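Local structure of MHC I-like leukocyte 2 long form (Mus musculus, 6A97) at residues T24-V29 and R128-L133; D49-L54 and G258-R263; Y227-T232 and E250-S255; T232-Q237 and V242-F247; S277-L280 and H285-M288. The protein binds heparan sulfate proteoglycans on the surface of fibroblasts and belongs to the MHC class I family as a GPI-linked glycoprotein. All coordinates share one frame; numbering follows the deposited sequence.

Contact 1. Residues T24-V29 and R128-L133; sequences TLRYNV and RGFWHL
R26 lays one face of its guanidinium over the CZ/CE2 end of F130. F130 CZ sits over the middle of that group, 3.7 Å from R26 CZ, and R26 NH2 comes to 3.5 Å from F130 CE2. The two planes are inclined by 38°, so they overlap without stacking in parallel. R26 reaches this place by running straight out from its strand and then bending at chi3 (-63°), which swings the guanidinium toward 128-133. A long, flat cation suits the spot: its carbons and face pack on the aromatic ring while its N-H groups stay available, NH2 donating to T116 OG1. R26 NH1 donates to water 2 at 3.1 Å, and this water lies over one face of F130. R128 NH2 gives the same water a weak bond, so water lies between the two cations; R26 NH1 and R128 NH2 are 5.4 Å apart. R128 NE is in turn held by a salt bridge to E120. The strands are not sheet neighbours, the CA atoms of R26 and F130 being 9.0 Å apart. Strand 113-121 runs between them, and L25, Y27 and W131 meet helices 75-96 and 171-193, which lie across the sheet.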
# COMPACT_ATOMS: atom_id res chain seq x y z
N THR A 24 13.59 14.24 -9.32
CA THR A 24 12.86 15.49 -9.37
C THR A 24 13.50 16.57 -8.49
O THR A 24 13.93 16.30 -7.37
CB THR A 24 11.39 15.30 -8.93
OG1 THR A 24 10.80 14.24 -9.69
CG2 THR A 24 10.59 16.57 -9.16
N LEU A 25 13.57 17.78 -9.03
CA LEU A 25 13.97 18.95 -8.27
C LEU A 25 12.78 19.89 -8.18
O LEU A 25 12.20 20.25 -9.21
CB LEU A 25 15.17 19.65 -8.92
CG LEU A 25 15.50 21.06 -8.42
CD1 LEU A 25 15.78 21.06 -6.93
CD2 LEU A 25 16.69 21.64 -9.19
N ARG A 26 12.40 20.29 -6.97
CA ARG A 26 11.23 21.14 -6.80
C ARG A 26 11.51 22.30 -5.85
O ARG A 26 12.03 22.10 -4.75
CB ARG A 26 10.04 20.33 -6.28
CG ARG A 26 8.78 21.16 -6.06
CD ARG A 26 7.66 20.32 -5.48
NE ARG A 26 7.25 19.24 -6.38
CZ ARG A 26 6.25 19.33 -7.26
NH1 ARG A 26 5.96 18.29 -8.03
NH2 ARG A 26 5.55 20.45 -7.36
N TYR A 27 11.17 23.50 -6.30
CA TYR A 27 11.26 24.70 -5.48
C TYR A 27 9.87 25.07 -5.01
O TYR A 27 8.99 25.32 -5.84
CB TYR A 27 11.84 25.87 -6.28
CG TYR A 27 13.22 25.65 -6.87
CD1 TYR A 27 13.38 24.95 -8.06
CD2 TYR A 27 14.35 26.20 -6.26
CE1 TYR A 27 14.63 24.76 -8.62
CE2 TYR A 27 15.61 26.02 -6.82
CZ TYR A 27 15.74 25.30 -7.99
OH TYR A 27 16.99 25.12 -8.55
N ASN A 28 9.65 25.08 -3.70
CA ASN A 28 8.40 25.60 -3.15
C ASN A 28 8.65 27.00 -2.60
O ASN A 28 9.36 27.17 -1.61
CB ASN A 28 7.85 24.67 -2.07
CG ASN A 28 7.04 23.53 -2.66
OD1 ASN A 28 7.01 23.34 -3.87
ND2 ASN A 28 6.38 22.76 -1.81
N VAL A 29 8.06 28.00 -3.26
CA VAL A 29 8.31 29.39 -2.92
C VAL A 29 7.05 30.03 -2.36
O VAL A 29 5.95 29.81 -2.87
CB VAL A 29 8.78 30.20 -4.16
CG1 VAL A 29 9.08 31.64 -3.79
CG2 VAL A 29 10.00 29.55 -4.79
N ARG A 128 11.78 17.23 -18.01
CA ARG A 128 10.46 17.86 -17.99
C ARG A 128 10.39 18.96 -16.93
O ARG A 128 10.53 18.69 -15.74
CB ARG A 128 9.37 16.82 -17.72
CG ARG A 128 7.99 17.43 -17.54
CD ARG A 128 7.02 16.49 -16.83
NE ARG A 128 7.27 16.41 -15.39
CZ ARG A 128 6.61 17.10 -14.47
NH1 ARG A 128 5.64 17.94 -14.83
NH2 ARG A 128 6.90 16.96 -13.19
N GLY A 129 10.14 20.19 -17.36
CA GLY A 129 10.04 21.31 -16.44
C GLY A 129 8.60 21.69 -16.11
O GLY A 129 7.68 21.33 -16.84
N PHE A 130 8.42 22.40 -15.01
CA PHE A 130 7.09 22.87 -14.61
C PHE A 130 7.18 24.15 -13.79
O PHE A 130 8.20 24.41 -13.15
CB PHE A 130 6.34 21.78 -13.82
CG PHE A 130 7.01 21.39 -12.52
CD1 PHE A 130 7.98 20.40 -12.49
CD2 PHE A 130 6.66 22.01 -11.33
CE1 PHE A 130 8.59 20.04 -11.30
CE2 PHE A 130 7.26 21.66 -10.14
CZ PHE A 130 8.24 20.67 -10.13
N TRP A 131 6.12 24.95 -13.82
CA TRP A 131 6.06 26.17 -13.02
C TRP A 131 4.60 26.58 -12.81
O TRP A 131 3.90 26.94 -13.76
CB TRP A 131 6.85 27.29 -13.69
CG TRP A 131 7.10 28.49 -12.82
CD1 TRP A 131 6.30 28.96 -11.82
CD2 TRP A 131 8.24 29.36 -12.86
NE1 TRP A 131 6.87 30.08 -11.24
CE2 TRP A 131 8.06 30.34 -11.87
CE3 TRP A 131 9.39 29.40 -13.66
CZ2 TRP A 131 8.99 31.36 -11.64
CZ3 TRP A 131 10.32 30.41 -13.43
CH2 TRP A 131 10.11 31.38 -12.43
N HIS A 132 4.16 26.52 -11.55
CA HIS A 132 2.80 26.91 -11.20
C HIS A 132 2.80 28.02 -10.15
O HIS A 132 3.67 28.04 -9.27
CB HIS A 132 2.01 25.71 -10.66
CG HIS A 132 2.09 24.49 -11.52
ND1 HIS A 132 1.25 24.27 -12.59
CD2 HIS A 132 2.91 23.42 -11.46
CE1 HIS A 132 1.55 23.12 -13.16
NE2 HIS A 132 2.56 22.58 -12.49
N LEU A 133 1.84 28.93 -10.25
CA LEU A 133 1.63 29.92 -9.20
C LEU A 133 0.29 29.67 -8.53
O LEU A 133 -0.66 29.22 -9.16
CB LEU A 133 1.67 31.34 -9.77
CG LEU A 133 2.94 31.79 -10.50
CD1 LEU A 133 2.74 33.18 -11.08
CD2 LEU A 133 4.11 31.78 -9.55
O HOH W 1 7.99 15.54 -10.93
O HOH W 2 4.76 18.29 -10.91

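Contact 2. Residues D49-L54 and G258-R263; sequences DEELFL and GTYQAR
The junction between the alpha-1 part of the MHC platform and the immunoglobulin-like alpha-3 domain is bridged here by E51 and Y260. The tyrosine hydroxyl OH donates to E51 OE2; the modelled separation of these two atoms, 2.3 Å, is improbably short, so the exact length is doubtful even if the pairing is sound. The side chains approach from opposite directions. E51 OE2 arrives at the ring edge, in the plane of Y260, whereas the carboxylate itself is turned 79° from that plane. A bend at chi2 (-54°) folds the glutamate so that its carboxylate faces the tyrosine. Each residue suits its place: Y260 spans the gap with a rigid ring that packs on I252 and ends in a donor, and E51 offers a second oxygen. That oxygen, OE1, forms a salt bridge with R229 NE, while R229 NH2 makes a weak hydrogen bond to Y260 OH; the nearby positive charge would probably stabilise the carboxylate. The positive phi of G258 (96°) suits glycine in the loop leading into strand 260-268. Charge, hydroxyl and loop thus meet at an interdomain joint of the class I heavy chain, where the floor of the platform rests on its membrane-proximal domain.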
# COMPACT_ATOMS: atom_id res chain seq x y z
N ASP A 49 13.87 14.70 -4.93
CA ASP A 49 13.17 13.43 -4.82
C ASP A 49 12.24 13.44 -3.61
O ASP A 49 12.20 12.48 -2.83
CB ASP A 49 14.17 12.27 -4.73
CG ASP A 49 15.03 12.16 -5.99
OD1 ASP A 49 14.58 12.62 -7.06
OD2 ASP A 49 16.15 11.62 -5.90
N GLU A 50 11.51 14.54 -3.47
CA GLU A 50 10.52 14.78 -2.41
C GLU A 50 11.12 15.00 -1.02
O GLU A 50 10.38 15.20 -0.06
CB GLU A 50 9.51 13.62 -2.34
CG GLU A 50 8.97 13.15 -3.69
CD GLU A 50 8.25 14.25 -4.44
OE1 GLU A 50 8.36 14.30 -5.69
OE2 GLU A 50 7.56 15.06 -3.79
N GLU A 51 12.45 14.98 -0.90
CA GLU A 51 13.09 15.23 0.39
C GLU A 51 13.65 16.65 0.50
O GLU A 51 14.38 17.11 -0.38
CB GLU A 51 14.21 14.22 0.65
CG GLU A 51 13.72 12.78 0.66
CD GLU A 51 12.59 12.57 1.64
OE1 GLU A 51 11.49 12.17 1.20
OE2 GLU A 51 12.79 12.81 2.85
N LEU A 52 13.30 17.33 1.58
CA LEU A 52 13.76 18.70 1.81
C LEU A 52 15.28 18.71 1.86
O LEU A 52 15.90 17.96 2.61
CB LEU A 52 13.15 19.27 3.09
CG LEU A 52 13.59 20.69 3.45
CD1 LEU A 52 13.18 21.68 2.35
CD2 LEU A 52 13.02 21.12 4.79
N PHE A 53 15.87 19.57 1.04
CA PHE A 53 17.31 19.58 0.87
C PHE A 53 17.90 20.92 1.31
O PHE A 53 18.89 20.97 2.05
CB PHE A 53 17.67 19.28 -0.59
CG PHE A 53 19.14 19.36 -0.90
CD1 PHE A 53 20.06 18.68 -0.11
CD2 PHE A 53 19.59 20.10 -1.97
CE1 PHE A 53 21.41 18.76 -0.39
CE2 PHE A 53 20.94 20.18 -2.26
CZ PHE A 53 21.85 19.50 -1.47
N LEU A 54 17.29 22.01 0.87
CA LEU A 54 17.80 23.33 1.20
C LEU A 54 16.66 24.25 1.56
O LEU A 54 15.53 24.08 1.09
CB LEU A 54 18.60 23.91 0.02
CG LEU A 54 19.93 23.26 -0.33
CD1 LEU A 54 20.40 23.75 -1.71
CD2 LEU A 54 20.96 23.58 0.74
N GLY A 258 14.02 12.20 9.42
CA GLY A 258 14.34 11.96 8.02
C GLY A 258 13.77 10.65 7.50
O GLY A 258 13.88 10.35 6.32
N THR A 259 13.16 9.86 8.39
CA THR A 259 12.47 8.65 7.96
C THR A 259 10.96 8.81 8.10
O THR A 259 10.48 9.76 8.72
CB THR A 259 12.92 7.41 8.76
OG1 THR A 259 12.42 7.47 10.10
CG2 THR A 259 14.44 7.30 8.77
N TYR A 260 10.21 7.88 7.53
CA TYR A 260 8.77 8.03 7.48
C TYR A 260 8.04 6.84 8.10
O TYR A 260 8.61 5.77 8.27
CB TYR A 260 8.34 8.25 6.03
CG TYR A 260 8.99 9.49 5.49
CD1 TYR A 260 8.43 10.74 5.71
CD2 TYR A 260 10.21 9.42 4.82
CE1 TYR A 260 9.04 11.89 5.24
CE2 TYR A 260 10.83 10.57 4.35
CZ TYR A 260 10.24 11.80 4.57
OH TYR A 260 10.84 12.95 4.12
N GLN A 261 6.79 7.06 8.46
CA GLN A 261 6.00 6.00 9.04
C GLN A 261 4.57 6.06 8.54
O GLN A 261 4.16 7.04 7.90
CB GLN A 261 6.05 6.07 10.57
CG GLN A 261 5.43 7.30 11.19
CD GLN A 261 5.49 7.25 12.70
OE1 GLN A 261 4.53 6.85 13.36
NE2 GLN A 261 6.64 7.65 13.26
N ALA A 262 3.82 5.00 8.81
CA ALA A 262 2.44 4.89 8.34
C ALA A 262 1.58 4.12 9.33
O ALA A 262 2.10 3.47 10.24
CB ALA A 262 2.41 4.22 6.97
N ARG A 263 0.27 4.20 9.16
CA ARG A 263 -0.65 3.64 10.15
C ARG A 263 -1.98 3.27 9.50
O ARG A 263 -2.51 4.02 8.69
CB ARG A 263 -0.85 4.63 11.29
CG ARG A 263 -2.07 4.39 12.16
CD ARG A 263 -2.17 5.45 13.25
NE ARG A 263 -2.25 6.80 12.69
CZ ARG A 263 -2.04 7.91 13.39
NH1 ARG A 263 -1.72 7.85 14.67
NH2 ARG A 263 -2.15 9.09 12.79

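Contact 3. Residues Y227-T232 and E250-S255; sequences YTREAT and ETILPS
The peptide plane linking R229 to E230 is the flat group that meets I252: the terminal CD1 stands almost squarely over one face of it, 3.6 Å from R229 C. The R229 guanidinium makes its bonds away from I252; E51 engages it, and NH1 donates to the carbonyl oxygen of S249. What the arginine gives to 250-255 is therefore its aliphatic base. R229 CB lies 3.7 Å from I252 CG2 and its CG 3.8 Å from the same methyl, as the two side chains pass at a slant. With CG1 of I252 anti to the backbone N (chi1 -152°), the isoleucine spreads its branches, CG2 going to the arginine stem and CD1 to the peptide. A231 adds a looser apolar touch, its CB 4.4 Å from I252 CD1. A beta-branched residue with a long arm fits here because it also reaches F247, Y260 and L226. No hydrogen bond joins the two segments, so their contact rests on van der Waals and hydrophobic contact. Its chemistry implies a division of labour in R229: the hydrocarbon stem closes over buried I252 within alpha-3, while the charged end is shared between E51 of alpha-1 and S249 of alpha-3.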
# COMPACT_ATOMS: atom_id res chain seq x y z
N TYR A 227 12.37 4.55 4.36
CA TYR A 227 13.42 5.42 3.84
C TYR A 227 12.88 6.42 2.82
O TYR A 227 13.47 7.48 2.62
CB TYR A 227 14.54 4.59 3.21
N THR A 228 11.77 6.07 2.18
CA THR A 228 11.12 6.98 1.24
C THR A 228 9.66 7.17 1.64
O THR A 228 9.20 6.59 2.62
CB THR A 228 11.19 6.46 -0.21
OG1 THR A 228 10.38 5.28 -0.35
CG2 THR A 228 12.63 6.13 -0.60
N ARG A 229 8.94 7.98 0.87
CA ARG A 229 7.55 8.31 1.19
C ARG A 229 6.55 7.39 0.50
O ARG A 229 5.38 7.74 0.35
CB ARG A 229 7.26 9.76 0.82
CG ARG A 229 8.02 10.77 1.65
CD ARG A 229 8.00 12.14 1.00
NE ARG A 229 8.76 13.11 1.77
CZ ARG A 229 8.24 14.18 2.35
NH1 ARG A 229 6.94 14.42 2.24
NH2 ARG A 229 9.01 15.02 3.03
N GLU A 230 7.01 6.21 0.08
CA GLU A 230 6.13 5.27 -0.61
C GLU A 230 6.01 3.96 0.16
O GLU A 230 7.01 3.31 0.46
CB GLU A 230 6.63 5.00 -2.03
CG GLU A 230 6.62 6.23 -2.91
CD GLU A 230 7.11 5.93 -4.32
OE1 GLU A 230 8.26 5.46 -4.46
OE2 GLU A 230 6.35 6.17 -5.28
N ALA A 231 4.77 3.57 0.46
CA ALA A 231 4.50 2.34 1.18
C ALA A 231 3.03 1.97 1.08
O ALA A 231 2.18 2.83 0.84
CB ALA A 231 4.92 2.47 2.64
N THR A 232 2.74 0.68 1.24
CA THR A 232 1.36 0.24 1.33
C THR A 232 1.18 -0.66 2.54
O THR A 232 2.03 -1.50 2.83
CB THR A 232 0.90 -0.52 0.06
OG1 THR A 232 1.67 -1.71 -0.09
CG2 THR A 232 1.05 0.34 -1.18
N GLU A 250 2.41 12.91 0.18
CA GLU A 250 1.60 13.88 0.91
C GLU A 250 0.65 13.26 1.93
O GLU A 250 -0.15 13.97 2.55
CB GLU A 250 0.81 14.73 -0.08
CG GLU A 250 1.64 15.80 -0.77
CD GLU A 250 0.95 16.42 -1.97
OE1 GLU A 250 -0.25 16.14 -2.18
OE2 GLU A 250 1.60 17.20 -2.70
N THR A 251 0.73 11.94 2.12
CA THR A 251 -0.15 11.26 3.07
C THR A 251 0.64 10.46 4.11
O THR A 251 0.11 10.12 5.17
CB THR A 251 -1.13 10.32 2.36
OG1 THR A 251 -0.41 9.44 1.50
CG2 THR A 251 -2.13 11.12 1.54
N ILE A 252 1.89 10.15 3.79
CA ILE A 252 2.74 9.41 4.71
C ILE A 252 3.19 10.31 5.87
O ILE A 252 3.30 11.53 5.70
CB ILE A 252 3.97 8.81 3.98
CG1 ILE A 252 4.46 7.54 4.68
CG2 ILE A 252 5.08 9.84 3.82
CD1 ILE A 252 5.42 6.72 3.85
N LEU A 253 3.42 9.73 7.04
CA LEU A 253 3.77 10.51 8.23
C LEU A 253 5.27 10.68 8.40
O LEU A 253 6.01 9.69 8.43
CB LEU A 253 3.19 9.86 9.48
CG LEU A 253 1.69 9.57 9.50
CD1 LEU A 253 1.31 8.84 10.79
CD2 LEU A 253 0.89 10.85 9.35
N PRO A 254 5.74 11.93 8.50
CA PRO A 254 7.15 12.17 8.83
C PRO A 254 7.43 11.79 10.28
O PRO A 254 6.73 12.25 11.18
CB PRO A 254 7.32 13.67 8.59
CG PRO A 254 5.95 14.24 8.81
CD PRO A 254 4.98 13.18 8.33
N SER A 255 8.43 10.95 10.50
CA SER A 255 8.81 10.58 11.86
C SER A 255 9.65 11.68 12.52
O SER A 255 9.76 11.73 13.74
CB SER A 255 9.57 9.26 11.86
OG SER A 255 8.71 8.19 11.54

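Contact 4. Residues T232-Q237 and V242-F247; sequences TLVWLQ and VQQKTF
T232 and T246 lie side by side and point the same way, so that T232 CG2 rests 3.3 Å from T246 OG1. Their neighbour Q244 bends at chi2 (-78°) along its own strand toward T246, and its NE2 donates to T246 OG1 at 3.0 Å, with that oxygen in the plane of the amide. The bent glutamine also lays CG beside V234 CB at 4.1 Å. Threonine, valine and a long amide suit this face: the methyls of T232, V234 and T246 give it hydrocarbon, and the Q244 amide is tied to T246 OG1. On the other face L233 and W235 turn into the domain, while the ends of Q243 and K245 lead away; L233 CD1 reaches F247 CE1 at 4.0 Å, the leucine slanting past the ring. The W235 side chain meets V242 through CB, 3.7 Å from V242 CG2; its indole heads away to pack on L219, C221 and I266, and NE1 donates to the carbonyl of V264. V242 crosses Q237 at about a right angle, CG1 against CB. Q237 NE2 is held by Q275, and its OE1 receives K55 of the second subunit.

Between the two faces, L233 and K245 exchange two backbone bonds, K245 N to L233 O being 2.8 Å. At the far end W235 N bonds to Q243 O at 2.7 Å, but the return bond comes from V242 N to W235 O, the mark of a classic beta bulge. An antiparallel hairpin of this kind, with its tryptophan turned in against C221 of the core disulfide, is characteristic of the immunoglobulin fold, here a C1-set domain.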
# COMPACT_ATOMS: atom_id res chain seq x y z
N THR A 232 2.74 0.68 1.24
CA THR A 232 1.36 0.24 1.33
C THR A 232 1.18 -0.66 2.54
O THR A 232 2.03 -1.50 2.83
CB THR A 232 0.90 -0.52 0.06
OG1 THR A 232 1.67 -1.71 -0.09
CG2 THR A 232 1.05 0.34 -1.18
N LEU A 233 0.08 -0.45 3.25
CA LEU A 233 -0.30 -1.31 4.36
C LEU A 233 -1.65 -1.93 4.05
O LEU A 233 -2.55 -1.25 3.55
CB LEU A 233 -0.38 -0.53 5.68
CG LEU A 233 0.93 -0.16 6.37
CD1 LEU A 233 0.64 0.76 7.54
CD2 LEU A 233 1.67 -1.41 6.84
N VAL A 234 -1.79 -3.22 4.31
CA VAL A 234 -3.06 -3.89 4.10
C VAL A 234 -3.37 -4.80 5.28
O VAL A 234 -2.50 -5.52 5.77
CB VAL A 234 -3.06 -4.71 2.78
CG1 VAL A 234 -1.87 -5.64 2.71
CG2 VAL A 234 -4.36 -5.50 2.64
N TRP A 235 -4.60 -4.72 5.78
CA TRP A 235 -5.08 -5.68 6.76
C TRP A 235 -5.68 -6.86 6.02
O TRP A 235 -6.49 -6.69 5.10
CB TRP A 235 -6.11 -5.04 7.69
CG TRP A 235 -5.51 -4.39 8.89
CD1 TRP A 235 -5.41 -3.05 9.14
CD2 TRP A 235 -4.91 -5.05 10.01
NE1 TRP A 235 -4.79 -2.83 10.34
CE2 TRP A 235 -4.47 -4.04 10.90
CE3 TRP A 235 -4.69 -6.39 10.35
CZ2 TRP A 235 -3.83 -4.34 12.10
CZ3 TRP A 235 -4.06 -6.68 11.55
CH2 TRP A 235 -3.64 -5.66 12.41
N LEU A 236 -5.28 -8.07 6.42
CA LEU A 236 -5.72 -9.28 5.75
C LEU A 236 -6.53 -10.16 6.70
O LEU A 236 -6.13 -10.39 7.83
CB LEU A 236 -4.52 -10.07 5.22
CG LEU A 236 -3.64 -9.38 4.16
CD1 LEU A 236 -2.32 -10.11 4.00
CD2 LEU A 236 -4.37 -9.30 2.84
N GLN A 237 -7.67 -10.64 6.23
CA GLN A 237 -8.44 -11.63 6.97
C GLN A 237 -8.54 -12.89 6.14
O GLN A 237 -9.15 -12.88 5.07
CB GLN A 237 -9.83 -11.10 7.33
CG GLN A 237 -10.73 -12.18 7.92
CD GLN A 237 -12.00 -11.62 8.53
OE1 GLN A 237 -12.55 -10.63 8.04
NE2 GLN A 237 -12.48 -12.26 9.59
N VAL A 242 -9.02 -6.59 3.83
CA VAL A 242 -10.23 -6.02 4.40
C VAL A 242 -10.08 -4.51 4.55
O VAL A 242 -11.07 -3.78 4.60
CB VAL A 242 -10.57 -6.64 5.77
CG1 VAL A 242 -11.00 -8.09 5.59
CG2 VAL A 242 -9.39 -6.55 6.72
N GLN A 243 -8.84 -4.05 4.61
CA GLN A 243 -8.53 -2.63 4.57
C GLN A 243 -7.16 -2.46 3.93
O GLN A 243 -6.22 -3.20 4.24
CB GLN A 243 -8.56 -2.00 5.96
CG GLN A 243 -8.27 -0.50 5.98
CD GLN A 243 -9.28 0.31 5.18
OE1 GLN A 243 -9.16 0.46 3.96
NE2 GLN A 243 -10.29 0.85 5.87
N GLN A 244 -7.05 -1.50 3.02
CA GLN A 244 -5.83 -1.26 2.28
C GLN A 244 -5.57 0.23 2.16
O GLN A 244 -6.49 1.00 1.88
CB GLN A 244 -5.91 -1.92 0.89
CG GLN A 244 -4.60 -1.98 0.11
CD GLN A 244 -4.22 -0.66 -0.53
OE1 GLN A 244 -5.08 0.17 -0.84
NE2 GLN A 244 -2.92 -0.46 -0.74
N LYS A 245 -4.33 0.64 2.38
CA LYS A 245 -3.95 2.03 2.18
C LYS A 245 -2.58 2.14 1.51
O LYS A 245 -1.61 1.51 1.94
CB LYS A 245 -3.94 2.79 3.51
CG LYS A 245 -5.29 3.38 3.89
CD LYS A 245 -5.34 3.78 5.35
CE LYS A 245 -6.74 4.20 5.77
NZ LYS A 245 -6.94 5.67 5.63
N THR A 246 -2.53 2.94 0.46
CA THR A 246 -1.28 3.27 -0.21
C THR A 246 -0.83 4.66 0.23
O THR A 246 -1.56 5.64 0.08
CB THR A 246 -1.41 3.22 -1.74
OG1 THR A 246 -1.76 1.89 -2.14
CG2 THR A 246 -0.11 3.63 -2.41
N PHE A 247 0.38 4.75 0.78
CA PHE A 247 0.88 6.02 1.27
C PHE A 247 1.85 6.64 0.27
O PHE A 247 2.69 5.95 -0.30
CB PHE A 247 1.55 5.85 2.64
CG PHE A 247 0.62 5.34 3.70
CD1 PHE A 247 0.44 3.98 3.88
CD2 PHE A 247 -0.08 6.22 4.51
CE1 PHE A 247 -0.42 3.51 4.86
CE2 PHE A 247 -0.94 5.76 5.48
CZ PHE A 247 -1.11 4.40 5.66

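Contact 5. Residues S277-L280 and H285-M288; sequences SCNL and HSIM
N279 and its partners S286 and I287 make up the tight part of this strand pair. The asparagine amide uses ND2 twice, donating to I287 O at 2.7 Å and to S286 OG at 3.2 Å, both acceptors lying in the amide plane. With CG anti to the backbone N (chi1 -175°), the side chain turns toward the partner strand and is fixed in rotation by these bonds. I287 O is gripped doubly, for L280 N also donates to it at 2.7 Å; that bond runs close to the direction of the carbonyl, while ND2 sits above the carbonyl plane. M288 packs next to this, its CG 3.9 Å from S277 CB, a flexible thioether filling round smaller neighbours. Water 3 bridges the polar atoms of this same face, donating to N279 OD1 and accepting from S286 OG at 2.8 Å; N279 OD1 is also hydrogen-bonded to the backbone of another protein's chain.

The opposite face is the lighter one: L280 CD2 and I287 CD1 stand 4.4 Å apart, and C278 points away from 285-288 to its disulfide with C221. Such a hairpin, one strand carrying the intersheet cystine, is characteristic of the immunoglobulin fold, here of the C1 set; H285-I287 also extend the sheet into a strand of the other protein's chain.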
# COMPACT_ATOMS: atom_id res chain seq x y z
N SER A 277 -3.97 -10.22 9.92
CA SER A 277 -2.54 -9.95 9.76
C SER A 277 -2.35 -8.65 8.99
O SER A 277 -3.13 -8.33 8.09
CB SER A 277 -1.85 -11.10 9.04
OG SER A 277 -2.09 -12.33 9.70
N CYS A 278 -1.30 -7.91 9.34
CA CYS A 278 -0.95 -6.68 8.63
C CYS A 278 0.26 -6.91 7.73
O CYS A 278 1.27 -7.45 8.17
CB CYS A 278 -0.65 -5.55 9.61
SG CYS A 278 -0.30 -3.97 8.81
N ASN A 279 0.16 -6.48 6.48
CA ASN A 279 1.25 -6.69 5.53
C ASN A 279 1.77 -5.36 4.98
O ASN A 279 1.03 -4.60 4.35
CB ASN A 279 0.79 -7.60 4.39
CG ASN A 279 1.91 -7.95 3.43
OD1 ASN A 279 1.66 -8.29 2.27
ND2 ASN A 279 3.16 -7.87 3.90
N LEU A 280 3.05 -5.10 5.22
CA LEU A 280 3.70 -3.90 4.71
C LEU A 280 4.48 -4.18 3.44
O LEU A 280 5.25 -5.14 3.38
CB LEU A 280 4.64 -3.29 5.76
CG LEU A 280 5.61 -2.23 5.21
CD1 LEU A 280 4.89 -0.92 4.93
CD2 LEU A 280 6.80 -2.02 6.16
N HIS A 285 11.00 -4.65 0.21
CA HIS A 285 10.57 -5.38 1.39
C HIS A 285 9.08 -5.72 1.40
O HIS A 285 8.24 -4.90 1.02
CB HIS A 285 10.88 -4.59 2.67
CG HIS A 285 12.33 -4.28 2.86
ND1 HIS A 285 13.13 -4.98 3.74
CD2 HIS A 285 13.12 -3.32 2.32
CE1 HIS A 285 14.35 -4.48 3.71
NE2 HIS A 285 14.37 -3.48 2.85
N SER A 286 8.77 -6.92 1.86
CA SER A 286 7.41 -7.26 2.26
C SER A 286 7.48 -7.89 3.64
O SER A 286 8.23 -8.85 3.86
CB SER A 286 6.74 -8.20 1.25
OG SER A 286 5.46 -8.59 1.72
N ILE A 287 6.73 -7.32 4.57
CA ILE A 287 6.74 -7.76 5.96
C ILE A 287 5.32 -8.00 6.42
O ILE A 287 4.44 -7.19 6.15
CB ILE A 287 7.40 -6.71 6.89
CG1 ILE A 287 8.80 -6.36 6.40
CG2 ILE A 287 7.44 -7.23 8.32
CD1 ILE A 287 9.49 -5.32 7.26
N MET A 288 5.09 -9.11 7.12
CA MET A 288 3.76 -9.38 7.65
C MET A 288 3.80 -9.69 9.14
O MET A 288 4.67 -10.42 9.62
CB MET A 288 3.10 -10.55 6.91
CG MET A 288 1.64 -10.75 7.27
SD MET A 288 0.67 -11.41 5.90
CE MET A 288 1.42 -13.03 5.71
O HOH W 3 3.39 -7.89 -0.09

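How the contacts relate
Contact 1 lies in the alpha-1/alpha-2 platform, and contacts 3, 4 and 5 in the alpha-3 domain, with contact 2 joining the two. Contacts 1 and 5 are the farthest apart, about 35 Å between centres, while contacts 2 and 3 are only about 7 Å apart. Contact 1 touches contact 2 through T24 O and D49 N. Along the chain contact 4 is nested within contact 3, and both within the loop closed by contact 2; contact 5 follows. Strand 231-237 serves contacts 3 and 4 and lies next to strand 276-282 of contact 5. Contact 2 is thus the crossing between domains, whereas contacts 3 to 5 gather in one immunoglobulin domain, 4 and 5 in the same sheet.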